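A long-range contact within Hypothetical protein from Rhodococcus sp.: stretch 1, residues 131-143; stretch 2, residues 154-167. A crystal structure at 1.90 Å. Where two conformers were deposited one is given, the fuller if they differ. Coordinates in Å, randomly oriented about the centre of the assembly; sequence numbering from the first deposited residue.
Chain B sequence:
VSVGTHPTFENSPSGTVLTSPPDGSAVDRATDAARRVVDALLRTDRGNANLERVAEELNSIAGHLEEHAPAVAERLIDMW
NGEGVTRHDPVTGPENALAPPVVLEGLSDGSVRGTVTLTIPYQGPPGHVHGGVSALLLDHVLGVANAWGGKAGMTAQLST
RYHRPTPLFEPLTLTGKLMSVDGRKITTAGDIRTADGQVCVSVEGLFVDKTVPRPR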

# COMPACT_ATOMS: atom_id res chain seq x y z
N GLY B 131 -0.60 -9.91 1.21
CA GLY B 131 -0.83 -9.91 2.64
C GLY B 131 -0.50 -8.55 3.27
O GLY B 131 -1.16 -8.12 4.22
N GLY B 132 0.49 -7.87 2.71
CA GLY B 132 0.89 -6.51 3.18
C GLY B 132 -0.18 -5.46 2.88
O GLY B 132 -0.35 -4.50 3.63
N VAL B 133 -0.88 -5.62 1.75
CA VAL B 133 -1.95 -4.69 1.41
C VAL B 133 -3.09 -4.91 2.40
O VAL B 133 -3.72 -3.96 2.88
N SER B 134 -3.37 -6.18 2.71
CA SER B 134 -4.41 -6.47 3.72
C SER B 134 -4.07 -5.79 5.05
O SER B 134 -4.95 -5.21 5.72
N ALA B 135 -2.80 -5.85 5.41
CA ALA B 135 -2.33 -5.20 6.63
C ALA B 135 -2.50 -3.68 6.54
O ALA B 135 -2.94 -3.04 7.52
N LEU B 136 -2.18 -3.11 5.36
CA LEU B 136 -2.30 -1.65 5.17
C LEU B 136 -3.76 -1.23 5.33
O LEU B 136 -4.06 -0.26 6.04
N LEU B 137 -4.66 -1.94 4.66
CA LEU B 137 -6.09 -1.57 4.70
C LEU B 137 -6.60 -1.66 6.13
O LEU B 137 -7.26 -0.73 6.61
N LEU B 138 -6.27 -2.76 6.81
CA LEU B 138 -6.76 -3.00 8.19
C LEU B 138 -6.19 -1.96 9.17
O LEU B 138 -6.90 -1.44 10.02
N ASP B 139 -4.90 -1.65 9.03
CA ASP B 139 -4.32 -0.61 9.85
C ASP B 139 -5.16 0.68 9.76
O ASP B 139 -5.60 1.24 10.79
N HIS B 140 -5.38 1.16 8.54
CA HIS B 140 -6.17 2.35 8.32
C HIS B 140 -7.59 2.28 8.87
O HIS B 140 -8.07 3.22 9.51
N VAL B 141 -8.30 1.19 8.59
CA VAL B 141 -9.62 0.99 9.16
C VAL B 141 -9.66 1.13 10.68
O VAL B 141 -10.61 1.70 11.22
N LEU B 142 -8.65 0.57 11.37
CA LEU B 142 -8.56 0.72 12.84
C LEU B 142 -8.44 2.19 13.24
O LEU B 142 -9.05 2.62 14.22
N GLY B 143 -7.65 2.95 12.48
CA GLY B 143 -7.56 4.41 12.69
C GLY B 143 -8.90 5.11 12.56
O GLY B 143 -9.24 5.99 13.35
N MSE B 154 -1.70 7.22 18.47
CA MSE B 154 -0.58 6.79 17.63
C MSE B 154 -0.53 5.28 17.58
O MSE B 154 -0.72 4.64 18.61
N THR B 155 -0.24 4.70 16.42
CA THR B 155 -0.15 3.24 16.34
C THR B 155 1.08 2.78 17.13
O THR B 155 2.16 3.36 17.01
N ALA B 156 0.88 1.77 17.98
CA ALA B 156 1.99 1.18 18.76
C ALA B 156 2.35 -0.25 18.30
O ALA B 156 3.54 -0.59 18.20
N GLN B 157 1.33 -1.07 18.05
CA GLN B 157 1.53 -2.46 17.62
C GLN B 157 0.34 -2.93 16.80
O GLN B 157 -0.80 -2.61 17.10
N LEU B 158 0.63 -3.69 15.75
CA LEU B 158 -0.43 -4.25 14.92
C LEU B 158 -0.11 -5.74 14.87
O LEU B 158 1.03 -6.12 14.62
N SER B 159 -1.10 -6.58 15.17
CA SER B 159 -0.94 -8.02 15.03
C SER B 159 -1.94 -8.54 14.03
O SER B 159 -3.13 -8.57 14.33
N THR B 160 -1.46 -8.95 12.85
CA THR B 160 -2.35 -9.39 11.78
C THR B 160 -2.25 -10.88 11.58
O THR B 160 -1.15 -11.42 11.47
N ARG B 161 -3.40 -11.54 11.53
CA ARG B 161 -3.48 -12.99 11.38
C ARG B 161 -4.19 -13.32 10.07
O ARG B 161 -5.20 -12.71 9.75
N TYR B 162 -3.66 -14.30 9.35
CA TYR B 162 -4.13 -14.65 8.03
C TYR B 162 -4.75 -16.03 8.06
O TYR B 162 -4.07 -17.02 8.33
N HIS B 163 -6.04 -16.09 7.75
CA HIS B 163 -6.84 -17.29 7.97
C HIS B 163 -7.14 -18.03 6.68
O HIS B 163 -7.09 -19.26 6.65
N ARG B 164 -7.50 -17.28 5.63
CA ARG B 164 -7.93 -17.83 4.35
C ARG B 164 -7.41 -16.89 3.27
O ARG B 164 -7.26 -15.69 3.52
N PRO B 165 -7.06 -17.43 2.09
CA PRO B 165 -6.72 -16.58 0.93
C PRO B 165 -7.69 -15.41 0.73
O PRO B 165 -8.91 -15.56 0.91
N THR B 166 -7.15 -14.25 0.37
CA THR B 166 -7.96 -13.06 0.18
C THR B 166 -7.99 -12.74 -1.30
O THR B 166 -6.99 -12.30 -1.85
N PRO B 167 -9.11 -12.97 -1.97
CA PRO B 167 -9.07 -12.84 -3.43
C PRO B 167 -9.16 -11.44 -3.97
O PRO B 167 -9.80 -10.59 -3.39

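A helix laid across a strand meets it with one stripe of side chains, while a strand tends to answer with alternate residues; this contact from a Rhodococcus protein is a compact example. Helix 131-143 runs at 131° to strand 154-162, the axes approaching to 9.7 Å. From the helix, Ser134, Ala135, Leu138 and Leu142 direct their CA-to-CB bonds toward the strand, whereas Leu136 points away. Between 158 and 162 the strand alternates: Leu158, Thr160 and Tyr162 point toward the helix, and Ser159 and Arg161 do not reach it. Thr155 also points toward the helix, while Ala156 and Gln157 are out of reach.

Of the paired residues, Ala135 and Thr160 come nearest, their CA atoms 6.6 Å apart, and Ala135 carries only a methyl. The methyl of Ala135 touches two strand residues, its CB lying 4.3 Å from Thr160 OG1 and 3.7 Å from Tyr162 OH. Thr160, with chi1 m, also brings its CG2 within 4.4 Å of CD1 of Leu138, which adopts the m,t rotamer common for leucine in helices.

Tyr162 has chi1 m and chi2 of -94°, a conformation that carries its ring toward the start of the helix. There its OH donates a hydrogen bond to Gly131 O at 2.7 Å, with the carbonyl oxygen near the ring plane, at the edge. The same Gly131 O accepts the helical bond from Ala135 N (3.0 Å), so one carbonyl serves both helix and strand. Gly131 leaves room for the ring: an ideal CB there would sit a tight 3.4 Å from Tyr162 CE1.

Further along, Leu158 buries more area than any other residue in the contact. Its t,p rotamer sets CD2 4.1 Å from Ala135 O and CD1 3.9 Å from CD1 of Leu142, itself m,t. Asp139 illustrates how a rotamer can redirect a side chain: its CA-to-CB bond points sideways, but with chi1 t the carboxylate comes nearer the strand, where OD1 lies 3.6 Å from Leu158 CD1 and 3.8 Å from Thr155 CG2.

Water links polar atoms that stand too far apart to bond directly. Water 2 donates to Asp139 OD2 at 2.5 Å and is hydrogen-bonded to Thr155 OG1 at 2.9 Å, linking the carboxylate to a threonine in the m rotamer. Beyond the strand's end, water 1 joins Ser134 OG (2.7 Å) to Thr166 OG1 (3.1 Å); both residues have chi1 m, and Thr166 CG2 lies 4.2 Å from Ser134 OG. Apolar contacts are thus interspersed with one direct hydrogen bond and two water-mediated links.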

# COMPACT_ATOMS: atom_id res chain seq x y z
CB VAL B 133 -2.45 -4.90 -0.04
CG1 VAL B 133 -3.84 -4.23 -0.27
CG2 VAL B 133 -1.41 -4.39 -1.04
CB SER B 134 -4.56 -7.98 3.90
OG SER B 134 -5.34 -8.48 2.82
CB ALA B 135 -0.84 -5.59 6.91
CB LEU B 136 -1.77 -1.21 3.80
CG LEU B 136 -2.22 0.13 3.19
CD1 LEU B 136 -1.68 1.39 3.93
CD2 LEU B 136 -1.75 0.21 1.75
CB LEU B 137 -6.96 -2.48 3.79
CG LEU B 137 -6.62 -2.56 2.30
CD1 LEU B 137 -7.73 -3.26 1.49
CD2 LEU B 137 -6.36 -1.19 1.77
CB LEU B 138 -6.47 -4.44 8.67
CG LEU B 138 -7.47 -5.48 8.11
CD1 LEU B 138 -6.99 -6.88 8.37
CD2 LEU B 138 -8.84 -5.29 8.73
CB ASP B 139 -2.87 -0.34 9.42
CG ASP B 139 -2.23 0.77 10.21
OD1 ASP B 139 -1.79 0.52 11.34
OD2 ASP B 139 -2.16 1.90 9.72
CB HIS B 140 -6.27 2.72 6.84
CG HIS B 140 -6.74 4.12 6.64
ND1 HIS B 140 -5.91 5.21 6.83
CD2 HIS B 140 -7.97 4.63 6.39
CE1 HIS B 140 -6.59 6.32 6.65
NE2 HIS B 140 -7.85 6.00 6.36
CB VAL B 141 -10.24 -0.36 8.72
CG1 VAL B 141 -11.61 -0.54 9.35
CG2 VAL B 141 -10.38 -0.35 7.22
CB LEU B 142 -7.37 -0.08 13.44
CG LEU B 142 -7.36 -1.60 13.24
CD1 LEU B 142 -6.24 -2.22 14.05
CD2 LEU B 142 -8.70 -2.19 13.62
CB MSE B 154 0.74 7.24 18.26
CG MSE B 154 1.28 8.57 17.82
SE MSE B 154 3.11 8.70 18.48
CE MSE B 154 4.01 7.60 17.15
CB THR B 155 -0.09 2.74 14.88
OG1 THR B 155 -1.12 3.36 14.10
CG2 THR B 155 -0.30 1.23 14.81
CB ALA B 156 1.64 1.19 20.24
CB GLN B 157 1.73 -3.41 18.80
CG GLN B 157 2.55 -4.66 18.43
CD GLN B 157 2.10 -5.93 19.14
OE1 GLN B 157 2.31 -6.10 20.34
NE2 GLN B 157 1.52 -6.84 18.37
CB LEU B 158 -0.37 -3.63 13.52
CG LEU B 158 -1.53 -3.67 12.55
CD1 LEU B 158 -2.56 -2.60 12.90
CD2 LEU B 158 -0.99 -3.50 11.10
CB SER B 159 -1.18 -8.71 16.35
OG SER B 159 -0.29 -8.18 17.31
CB THR B 160 -2.02 -8.64 10.46
OG1 THR B 160 -1.78 -7.25 10.76
CG2 THR B 160 -3.16 -8.76 9.46
CB ARG B 161 -4.24 -13.60 12.58
CG ARG B 161 -3.43 -13.62 13.89
CD ARG B 161 -4.00 -14.57 14.97
NE ARG B 161 -4.09 -15.96 14.51
CZ ARG B 161 -5.17 -16.74 14.63
NH1 ARG B 161 -6.28 -16.31 15.24
NH2 ARG B 161 -5.11 -17.99 14.16
CB TYR B 162 -2.96 -14.59 7.04
CG TYR B 162 -2.40 -13.19 6.92
CD1 TYR B 162 -2.84 -12.32 5.91
CD2 TYR B 162 -1.46 -12.72 7.83
CE1 TYR B 162 -2.33 -11.01 5.82
CE2 TYR B 162 -0.96 -11.41 7.75
CZ TYR B 162 -1.39 -10.58 6.73
OH TYR B 162 -0.90 -9.29 6.65
CB HIS B 163 -8.15 -16.89 8.66
CG HIS B 163 -7.95 -16.09 9.91
ND1 HIS B 163 -7.68 -16.67 11.13
CD2 HIS B 163 -7.93 -14.75 10.12
CE1 HIS B 163 -7.52 -15.72 12.05
NE2 HIS B 163 -7.68 -14.55 11.47
CB ARG B 164 -9.46 -17.86 4.26
CG ARG B 164 -10.17 -18.55 5.41
CD ARG B 164 -11.68 -18.44 5.29
NE ARG B 164 -12.20 -19.08 4.08
CZ ARG B 164 -12.40 -20.40 3.92
NH1 ARG B 164 -12.13 -21.26 4.90
NH2 ARG B 164 -12.88 -20.86 2.78
CB PRO B 165 -6.84 -17.56 -0.25
CG PRO B 165 -6.38 -18.88 0.36
CD PRO B 165 -6.92 -18.87 1.78
CB THR B 166 -7.34 -11.87 0.94
OG1 THR B 166 -7.04 -12.25 2.29
CG2 THR B 166 -8.31 -10.71 0.95
CB PRO B 167 -10.31 -13.63 -3.90
CG PRO B 167 -11.25 -13.56 -2.70
CD PRO B 167 -10.42 -13.45 -1.47
O HOH W 1 -4.22 -10.89 2.39
O HOH W 2 -1.33 3.77 11.24